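Local coordinates for protein similar to sp|P32453 Saccharomyces cerevisiae YNL315c ATP11 (Candida glabrata CBS 138, PDB 2P4F) that probably acts as a mitochondrial assembly chaperone that binds unassembled beta subunits of the F1 ATPase, at residues T101-D104 against Y105-D109; N241-L244 against Q245-Q248; L251-V254 against Q255-Y258. All coordinates share one frame; numbering follows the deposited sequence.

Interaction 1 (T101-D104 against Y105-D109)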
ATOM      1  N   THR A 101     -12.812   6.494  -7.932  1.00 23.04           N
ATOM      2  CA  THR A 101     -12.994   5.059  -7.871  1.00 22.40           C
ATOM      3  C   THR A 101     -12.645   4.393  -9.195  1.00 20.82           C
ATOM      4  O   THR A 101     -12.288   5.121 -10.145  1.00 23.52           O
ATOM      5  CB  THR A 101     -14.449   4.686  -7.492  1.00 25.77           C
ATOM      6  OG1 THR A 101     -15.318   5.015  -8.578  1.00 31.76           O
ATOM      7  CG2 THR A 101     -14.888   5.444  -6.253  1.00 30.67           C
ATOM      8  N   LEU A 102     -12.733   3.064  -9.225  1.00 20.87           N
ATOM      9  CA  LEU A 102     -12.306   2.392 -10.448  1.00 21.60           C
ATOM     10  C   LEU A 102     -13.061   2.914 -11.660  1.00 23.61           C
ATOM     11  O   LEU A 102     -12.427   3.082 -12.729  1.00 24.23           O
ATOM     12  CB  LEU A 102     -12.470   0.874 -10.280  1.00 21.02           C
ATOM     13  CG  LEU A 102     -11.990   0.071 -11.503  1.00 20.15           C
ATOM     14  CD1 LEU A 102     -10.521   0.384 -11.880  1.00 22.30           C
ATOM     15  CD2 LEU A 102     -12.130  -1.405 -11.217  1.00 21.90           C
ATOM     16  N   ASP A 103     -14.374   3.168 -11.471  1.00 23.94           N
ATOM     17  CA  ASP A 103     -15.183   3.619 -12.629  1.00 28.49           C
ATOM     18  C   ASP A 103     -14.691   4.923 -13.241  1.00 27.11           C
ATOM     19  O   ASP A 103     -14.936   5.242 -14.417  1.00 32.80           O
ATOM     20  CB  ASP A 103     -16.624   3.770 -12.161  1.00 29.79           C
ATOM     21  CG  ASP A 103     -17.618   3.919 -13.301  1.00 31.77           C
ATOM     22  OD1 ASP A 103     -17.762   3.022 -14.160  1.00 36.23           O
ATOM     23  OD2 ASP A 103     -18.283   4.979 -13.292  1.00 38.78           O
ATOM     24  N   ASP A 104     -14.013   5.767 -12.444  1.00 26.07           N
ATOM     25  CA  ASP A 104     -13.435   6.999 -12.973  1.00 26.98           C
ATOM     26  C   ASP A 104     -12.238   6.760 -13.880  1.00 28.22           C
ATOM     27  O   ASP A 104     -11.824   7.643 -14.635  1.00 32.37           O
ATOM     28  CB  ASP A 104     -12.998   7.885 -11.797  1.00 28.22           C
ATOM     29  CG  ASP A 104     -14.183   8.348 -10.959  1.00 33.32           C
ATOM     30  OD1 ASP A 104     -15.191   8.811 -11.575  1.00 35.97           O
ATOM     31  OD2 ASP A 104     -14.140   8.260  -9.708  1.00 31.33           O
ATOM     32  N   TYR A 105     -11.635   5.577 -13.834  1.00 25.42           N
ATOM     33  CA  TYR A 105     -10.490   5.262 -14.668  1.00 23.40           C
ATOM     34  C   TYR A 105     -10.857   4.304 -15.797  1.00 25.34           C
ATOM     35  O   TYR A 105     -10.392   4.483 -16.927  1.00 29.47           O
ATOM     36  CB  TYR A 105      -9.408   4.587 -13.819  1.00 22.76           C
ATOM     37  CG  TYR A 105      -8.903   5.395 -12.644  1.00 21.28           C
ATOM     38  CD1 TYR A 105      -8.382   6.668 -12.812  1.00 23.93           C
ATOM     39  CD2 TYR A 105      -8.894   4.848 -11.368  1.00 23.15           C
ATOM     40  CE1 TYR A 105      -7.895   7.427 -11.731  1.00 23.03           C
ATOM     41  CE2 TYR A 105      -8.416   5.576 -10.287  1.00 21.64           C
ATOM     42  CZ  TYR A 105      -7.926   6.841 -10.456  1.00 20.65           C
ATOM     43  OH  TYR A 105      -7.433   7.561  -9.378  1.00 22.26           O
ATOM     44  N   LEU A 106     -11.658   3.287 -15.475  1.00 26.91           N
ATOM     45  CA  LEU A 106     -12.123   2.294 -16.453  1.00 29.48           C
ATOM     46  C   LEU A 106     -13.626   2.108 -16.211  1.00 29.10           C
ATOM     47  O   LEU A 106     -13.953   1.703 -15.070  1.00 34.88           O
ATOM     48  CB  LEU A 106     -11.493   0.908 -16.345  1.00 31.33           C
ATOM     49  CG  LEU A 106      -9.988   0.790 -16.472  1.00 31.29           C
ATOM     50  CD1 LEU A 106      -9.543  -0.645 -16.177  1.00 31.69           C
ATOM     51  CD2 LEU A 106      -9.529   1.220 -17.861  1.00 38.17           C
ATOM     52  N   LYS A 107     -14.493   2.350 -17.150  1.00 31.74           N
ATOM     53  CA  LYS A 107     -15.925   2.266 -16.874  1.00 33.91           C
ATOM     54  C   LYS A 107     -16.331   0.825 -16.608  1.00 32.84           C
ATOM     55  O   LYS A 107     -16.153  -0.112 -17.407  1.00 40.24           O
ATOM     56  CB  LYS A 107     -16.744   2.811 -18.045  1.00 39.37           C
ATOM     57  CG  LYS A 107     -16.556   4.321 -18.248  1.00 49.73           C
ATOM     58  CD  LYS A 107     -16.962   5.113 -17.020  1.00 55.50           C
ATOM     59  CE  LYS A 107     -16.466   6.536 -16.991  1.00 61.18           C
ATOM     60  NZ  LYS A 107     -15.141   6.794 -16.362  1.00 73.12           N
ATOM     61  N   LEU A 108     -16.922   0.645 -15.437  1.00 35.31           N
ATOM     62  CA  LEU A 108     -17.241  -0.731 -15.054  1.00 36.48           C
ATOM     63  C   LEU A 108     -18.227  -1.370 -16.013  1.00 36.45           C
ATOM     64  O   LEU A 108     -18.101  -2.563 -16.285  1.00 34.70           O
ATOM     65  CB  LEU A 108     -17.846  -0.826 -13.652  1.00 34.93           C
ATOM     66  CG  LEU A 108     -17.002  -0.173 -12.558  1.00 37.75           C
ATOM     67  CD1 LEU A 108     -17.685  -0.279 -11.207  1.00 42.03           C
ATOM     68  CD2 LEU A 108     -15.638  -0.844 -12.561  1.00 42.61           C
ATOM     69  N   ASP A 109     -19.185  -0.581 -16.483  1.00 38.21           N
ATOM     70  CA  ASP A 109     -20.260  -1.163 -17.301  1.00 48.15           C
ATOM     71  C   ASP A 109     -19.671  -1.482 -18.663  1.00 45.69           C
ATOM     72  O   ASP A 109     -20.208  -2.263 -19.430  1.00 59.23           O
ATOM     73  CB  ASP A 109     -21.505  -0.300 -17.415  1.00 55.35           C
ATOM     74  CG  ASP A 109     -21.441   1.128 -17.875  1.00 64.69           C
ATOM     75  OD1 ASP A 109     -20.361   1.767 -17.785  1.00 93.95           O
ATOM     76  OD2 ASP A 109     -22.447   1.727 -18.346  1.00 86.29           O
TER
HETATM   77  O   HOH W   1     -13.074   7.316 -17.667  1.00 98.60           O

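Interaction 2 (N241-L244 against Q245-Q248)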
ATOM      1  N   ASN A 241      12.141  13.368  -2.622  1.00 46.67           N
ATOM      2  CA  ASN A 241      13.399  12.673  -2.955  1.00 48.52           C
ATOM      3  C   ASN A 241      13.215  11.177  -2.737  1.00 42.19           C
ATOM      4  O   ASN A 241      14.122  10.424  -2.370  1.00 51.17           O
ATOM      5  CB  ASN A 241      14.556  13.217  -2.125  1.00 60.08           C
ATOM      6  CG  ASN A 241      14.266  12.953  -0.655  1.00 68.32           C
ATOM      7  OD1 ASN A 241      13.128  12.591  -0.323  1.00 78.02           O
ATOM      8  ND2 ASN A 241      15.272  13.125   0.185  1.00 87.89           N
ATOM      9  N   VAL A 242      11.983  10.726  -2.964  1.00 33.51           N
ATOM     10  CA  VAL A 242      11.702   9.311  -2.968  1.00 30.37           C
ATOM     11  C   VAL A 242      11.623   8.854  -4.420  1.00 30.83           C
ATOM     12  O   VAL A 242      10.786   9.360  -5.191  1.00 37.24           O
ATOM     13  CB  VAL A 242      10.391   8.959  -2.245  1.00 29.16           C
ATOM     14  CG1 VAL A 242      10.089   7.455  -2.351  1.00 30.59           C
ATOM     15  CG2 VAL A 242      10.481   9.387  -0.785  1.00 32.23           C
ATOM     16  N   SER A 243      12.461   7.914  -4.826  1.00 30.44           N
ATOM     17  CA  SER A 243      12.387   7.428  -6.198  1.00 32.48           C
ATOM     18  C   SER A 243      11.287   6.398  -6.363  1.00 31.01           C
ATOM     19  O   SER A 243      10.715   5.903  -5.401  1.00 30.43           O
ATOM     20  CB  SER A 243      13.735   6.810  -6.615  1.00 34.50           C
ATOM     21  OG  SER A 243      13.896   5.548  -5.984  1.00 37.12           O
ATOM     22  N   LEU A 244      10.990   6.045  -7.601  1.00 32.89           N
ATOM     23  CA  LEU A 244       9.982   4.992  -7.831  1.00 33.27           C
ATOM     24  C   LEU A 244      10.478   3.687  -7.252  1.00 32.62           C
ATOM     25  O   LEU A 244       9.750   2.881  -6.694  1.00 30.92           O
ATOM     26  CB  LEU A 244       9.769   4.957  -9.346  1.00 40.33           C
ATOM     27  CG  LEU A 244       8.522   4.242  -9.827  1.00 45.77           C
ATOM     28  CD1 LEU A 244       7.253   4.785  -9.157  1.00 46.42           C
ATOM     29  CD2 LEU A 244       8.382   4.342 -11.335  1.00 48.23           C
ATOM     30  N   GLN A 245      11.784   3.449  -7.331  1.00 36.83           N
ATOM     31  CA  GLN A 245      12.348   2.256  -6.719  1.00 37.62           C
ATOM     32  C   GLN A 245      12.214   2.288  -5.196  1.00 33.53           C
ATOM     33  O   GLN A 245      11.918   1.230  -4.621  1.00 33.39           O
ATOM     34  CB  GLN A 245      13.817   2.110  -7.137  1.00 42.41           C
ATOM     35  CG  GLN A 245      13.953   2.308  -8.641  1.00 51.38           C
ATOM     36  CD  GLN A 245      14.223   3.746  -9.046  1.00 56.36           C
ATOM     37  OE1 GLN A 245      13.349   4.444  -9.547  1.00 54.13           O
ATOM     38  NE2 GLN A 245      15.452   4.229  -8.825  1.00 72.82           N
ATOM     39  N   ASP A 246      12.421   3.459  -4.594  1.00 31.25           N
ATOM     40  CA  ASP A 246      12.288   3.511  -3.134  1.00 29.93           C
ATOM     41  C   ASP A 246      10.843   3.183  -2.784  1.00 26.38           C
ATOM     42  O   ASP A 246      10.569   2.470  -1.807  1.00 27.50           O
ATOM     43  CB  ASP A 246      12.639   4.858  -2.545  1.00 34.05           C
ATOM     44  CG  ASP A 246      14.061   5.345  -2.692  1.00 37.31           C
ATOM     45  OD1 ASP A 246      15.023   4.533  -2.674  1.00 52.18           O
ATOM     46  OD2 ASP A 246      14.228   6.600  -2.833  1.00 37.76           O
ATOM     47  N   ALA A 247       9.924   3.740  -3.565  1.00 27.98           N
ATOM     48  CA  ALA A 247       8.498   3.502  -3.239  1.00 25.25           C
ATOM     49  C   ALA A 247       8.109   2.038  -3.388  1.00 25.56           C
ATOM     50  O   ALA A 247       7.341   1.444  -2.624  1.00 25.78           O
ATOM     51  CB  ALA A 247       7.681   4.426  -4.157  1.00 25.35           C
ATOM     52  N   GLN A 248       8.633   1.375  -4.431  1.00 26.97           N
ATOM     53  CA  GLN A 248       8.428  -0.056  -4.622  1.00 27.68           C
ATOM     54  C   GLN A 248       8.917  -0.887  -3.444  1.00 27.93           C
ATOM     55  O   GLN A 248       8.245  -1.856  -3.025  1.00 28.18           O
ATOM     56  CB  GLN A 248       9.141  -0.535  -5.906  1.00 33.48           C
ATOM     57  CG  GLN A 248       8.623   0.119  -7.172  1.00 44.19           C
ATOM     58  CD  GLN A 248       9.500  -0.097  -8.392  1.00 50.74           C
ATOM     59  OE1 GLN A 248      10.730  -0.252  -8.351  1.00 66.17           O
ATOM     60  NE2 GLN A 248       8.895  -0.120  -9.578  1.00 66.81           N
TER
HETATM   61  O   HOH W   2      12.053   7.619  -9.771  1.00 42.93           O

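Interaction 3 (L251-V254 against Q255-Y258)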
ATOM      1  N   LEU A 251       6.605  -0.381  -0.520  1.00 22.24           N
ATOM      2  CA  LEU A 251       5.362  -1.134  -0.696  1.00 22.72           C
ATOM      3  C   LEU A 251       5.595  -2.611  -0.429  1.00 22.40           C
ATOM      4  O   LEU A 251       4.754  -3.288   0.176  1.00 23.36           O
ATOM      5  CB  LEU A 251       4.863  -0.890  -2.125  1.00 27.63           C
ATOM      6  CG  LEU A 251       3.667  -1.754  -2.526  1.00 30.70           C
ATOM      7  CD1 LEU A 251       2.496  -1.497  -1.588  1.00 39.38           C
ATOM      8  CD2 LEU A 251       3.340  -1.427  -3.960  1.00 39.12           C
ATOM      9  N   LEU A 252       6.735  -3.134  -0.871  1.00 23.34           N
ATOM     10  CA  LEU A 252       7.029  -4.548  -0.547  1.00 26.17           C
ATOM     11  C   LEU A 252       7.069  -4.775   0.968  1.00 23.25           C
ATOM     12  O   LEU A 252       6.526  -5.776   1.485  1.00 24.14           O
ATOM     13  CB  LEU A 252       8.331  -4.946  -1.236  1.00 36.12           C
ATOM     14  CG  LEU A 252       8.310  -6.038  -2.292  1.00 51.50           C
ATOM     15  CD1 LEU A 252       7.028  -5.991  -3.122  1.00 54.94           C
ATOM     16  CD2 LEU A 252       9.579  -5.911  -3.142  1.00 64.97           C
ATOM     17  N   ASN A 253       7.699  -3.817   1.684  1.00 22.42           N
ATOM     18  CA  ASN A 253       7.736  -3.975   3.132  1.00 21.92           C
ATOM     19  C   ASN A 253       6.371  -3.764   3.755  1.00 20.65           C
ATOM     20  O   ASN A 253       6.039  -4.415   4.768  1.00 22.21           O
ATOM     21  CB  ASN A 253       8.810  -3.030   3.706  1.00 24.05           C
ATOM     22  CG  ASN A 253      10.040  -3.800   4.173  1.00 23.39           C
ATOM     23  OD1 ASN A 253      10.009  -5.026   4.371  1.00 28.89           O
ATOM     24  ND2 ASN A 253      11.148  -3.121   4.381  1.00 31.75           N
ATOM     25  N   VAL A 254       5.529  -2.898   3.182  1.00 20.86           N
ATOM     26  CA  VAL A 254       4.158  -2.839   3.725  1.00 21.10           C
ATOM     27  C   VAL A 254       3.494  -4.207   3.635  1.00 20.63           C
ATOM     28  O   VAL A 254       2.895  -4.642   4.606  1.00 24.52           O
ATOM     29  CB  VAL A 254       3.301  -1.819   2.957  1.00 21.25           C
ATOM     30  CG1 VAL A 254       1.833  -1.920   3.314  1.00 23.80           C
ATOM     31  CG2 VAL A 254       3.786  -0.383   3.216  1.00 21.79           C
ATOM     32  N   GLN A 255       3.680  -4.869   2.486  1.00 22.65           N
ATOM     33  CA  GLN A 255       3.089  -6.193   2.342  1.00 24.32           C
ATOM     34  C   GLN A 255       3.651  -7.168   3.371  1.00 23.37           C
ATOM     35  O   GLN A 255       2.947  -8.021   3.923  1.00 27.12           O
ATOM     36  CB  GLN A 255       3.375  -6.722   0.936  1.00 29.89           C
ATOM     37  CG  GLN A 255       2.649  -5.899  -0.130  1.00 38.21           C
ATOM     38  CD  GLN A 255       2.893  -6.425  -1.529  1.00 50.29           C
ATOM     39  OE1 GLN A 255       2.556  -5.771  -2.507  1.00 62.97           O
ATOM     40  NE2 GLN A 255       3.475  -7.628  -1.593  1.00 65.63           N
ATOM     41  N   ARG A 256       4.949  -7.100   3.671  1.00 22.36           N
ATOM     42  CA  ARG A 256       5.552  -8.077   4.583  1.00 23.42           C
ATOM     43  C   ARG A 256       5.025  -7.908   5.996  1.00 21.79           C
ATOM     44  O   ARG A 256       4.824  -8.897   6.702  1.00 31.71           O
ATOM     45  CB  ARG A 256       7.094  -7.959   4.569  1.00 24.07           C
ATOM     46  CG  ARG A 256       7.691  -8.421   3.225  1.00 24.39           C
ATOM     47  CD  ARG A 256       9.130  -8.902   3.337  1.00 29.69           C
ATOM     48  NE  ARG A 256       9.969  -7.837   3.943  1.00 27.67           N
ATOM     49  CZ  ARG A 256      11.238  -8.103   4.245  1.00 25.37           C
ATOM     50  NH1 ARG A 256      12.004  -7.169   4.796  1.00 28.05           N
ATOM     51  NH2 ARG A 256      11.764  -9.312   3.986  1.00 28.86           N
ATOM     52  N   PHE A 257       4.830  -6.657   6.425  1.00 20.62           N
ATOM     53  CA  PHE A 257       4.341  -6.411   7.784  1.00 20.60           C
ATOM     54  C   PHE A 257       2.831  -6.631   7.877  1.00 20.17           C
ATOM     55  O   PHE A 257       2.333  -7.126   8.902  1.00 23.67           O
ATOM     56  CB  PHE A 257       4.719  -4.995   8.238  1.00 20.49           C
ATOM     57  CG  PHE A 257       6.192  -4.956   8.651  1.00 20.78           C
ATOM     58  CD1 PHE A 257       6.541  -5.213   9.977  1.00 20.38           C
ATOM     59  CD2 PHE A 257       7.182  -4.670   7.721  1.00 20.92           C
ATOM     60  CE1 PHE A 257       7.890  -5.163  10.305  1.00 22.59           C
ATOM     61  CE2 PHE A 257       8.528  -4.639   8.043  1.00 21.69           C
ATOM     62  CZ  PHE A 257       8.891  -4.896   9.367  1.00 21.40           C
ATOM     63  N   TYR A 258       2.091  -6.338   6.783  1.00 20.70           N
ATOM     64  CA  TYR A 258       0.636  -6.463   6.843  1.00 21.18           C
ATOM     65  C   TYR A 258       0.178  -7.859   6.459  1.00 23.07           C
ATOM     66  O   TYR A 258      -0.655  -8.124   5.641  1.00 31.97           O
ATOM     67  CB  TYR A 258      -0.006  -5.378   5.963  1.00 20.18           C
ATOM     68  CG  TYR A 258      -0.066  -4.079   6.757  1.00 18.60           C
ATOM     69  CD1 TYR A 258      -1.200  -3.750   7.496  1.00 18.48           C
ATOM     70  CD2 TYR A 258       1.034  -3.198   6.770  1.00 19.97           C
ATOM     71  CE1 TYR A 258      -1.258  -2.568   8.233  1.00 17.86           C
ATOM     72  CE2 TYR A 258       0.990  -1.996   7.510  1.00 18.62           C
ATOM     73  CZ  TYR A 258      -0.173  -1.711   8.219  1.00 18.76           C
ATOM     74  OH  TYR A 258      -0.205  -0.533   8.946  1.00 17.81           O
TER

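Interaction 1 (T101-D104 against Y105-D109)
D103 and K107 are four residues apart, and their side chains cross at about a right angle. D103 has CG anti to its own N (chi1 -167°). This swings the carboxylate towards the start of helix 108-111. There D103 OD1 takes the N-H of L108 at 2.8 Å, nearly along the C-O bond direction. The K107 chain bends back, and K107 CD lies 3.6 Å from D103 OD1. NZ ends near D103 O, but that spacing is very short and its exact value is doubtful.

The apolar side is made by two leucines meeting obliquely, with L102 CD2 3.8 Å from L108 CD2. L102 O holds two amides. L106 N meets L102 O at 2.9 Å, almost in line with the carbonyl. Y105 N meets L102 O at 2.8 Å from above, 51° out of the carbonyl plane. The ring of Y105 leans back, with Y105 CD2 3.6 Å from T101 O, and its OH bonds to Q218. D104 OD2 accepts from T101 N, the residue just before the first helical turn.

L102 also reaches L231 of strand 229-236 and W123 of helix 116-126. The arrangement is that of two short, weakly bonded helical turns, 102-105 and 108-111, joined by a two-residue link at the surface.

Interaction 2 (N241-L244 against Q245-Q248)
S243 and D246 each bond to the other's backbone N-H, and one of the two bonds is unusually placed. S243 N gives its hydrogen to D246 OD2 at 3.0 Å, almost straight at the hydrogen. Yet it meets the carboxylate from above, 41° out of its plane. The return bond runs from D246 N to S243 OG at 2.9 Å. Together they form a capping box at the start of helix 244-257, with S243 as N-cap.

OG of S243 stands between its own N and carbonyl carbon (chi1 74°), and this turns it over the first turn. The D246 carboxylate reaches back to the residue before the helix. V242 CG1 packs on D246 CB at 3.6 Å, beside the box. The first helical bonds follow, A247 N to S243 O and Q248 N to L244 O.

Q245 bends at chi2 and folds back over the N-terminal end. Q245 OE1 comes 3.6 Å from L244 CB. A water accepts from L244 N at 2.9 Å and has a weak bond to Q245 OE1. L244 and A247 pack on V236, and V242 on L161.

D246 OD2 also forms a salt bridge with R163. The R163 charge and the S243 amide probably stabilise the ionised carboxylate, while the box satisfies the amides of S243 and D246.

Interaction 3 (L251-V254 against Q255-Y258)
N253 has an off-staggered first torsion (chi1 -107°), and R256 bends at chi3 (-56°); these turns bring the amide oxygen of one to the guanidinium of the other. The pair lies three residues apart in the last turns of helix 244-257, which ends just before Y258. R256 grips a single atom side-on with two nitrogens. R256 NE reaches N253 OD1 at 2.8 Å, nearly in line with its C=O bond. R256 NH1 reaches the same N253 OD1 at 3.0 Å, in the carbonyl plane and on a lone pair. The amide and guanidinium planes are only 27° apart, so the two groups lie almost flat with each other. Outside the pair, R256 NH1 also bonds to S296 O and N253 ND2 to A294 O. The polar pair thus joins the helix to the C-terminal end of the chain.

Backbone bonds run from Q255, R256, F257 and Y258 to the carbonyls four residues back. Q255 is extended beyond CG and runs past L251, with Q255 CG 3.4 Å from L251 O. The F257 ring turns its edge to N253 O, which lies in the ring plane, 3.2 Å from F257 CD2. Beyond, F257 meets F157 and L159 of strand 156-162 and L274 of helix 266-280.

Y258 is the first residue to leave helical geometry. Its OH bonds to N154 O, and its ring meets W186 edge-to-face. V254 CG1 packs 3.8 Å from Y258 CD2, and that same CD2 lies 3.2 Å from V254 O, at the ring edge.

How the interactions relate
From the N terminus, interaction 1 comes first, at the link between helices 102-105 and 108-111. Interactions 2 and 3 follow much later, at the start and the end of helix 244-257. All three are local turns in series; none nests in or crosses another, and none closes a long loop. Interaction 1 stands apart, its nearest atoms about 15 Å from either of the others. The centres of interactions 2 and 3 are also about 15 Å apart, along one helix. The antiparallel sheet connects them. Strand 229-236 is touched by interactions 1 and 2, and strand 156-162 by interactions 2 and 3. Side chains of interaction 3 also touch helices 140-153 and 266-280.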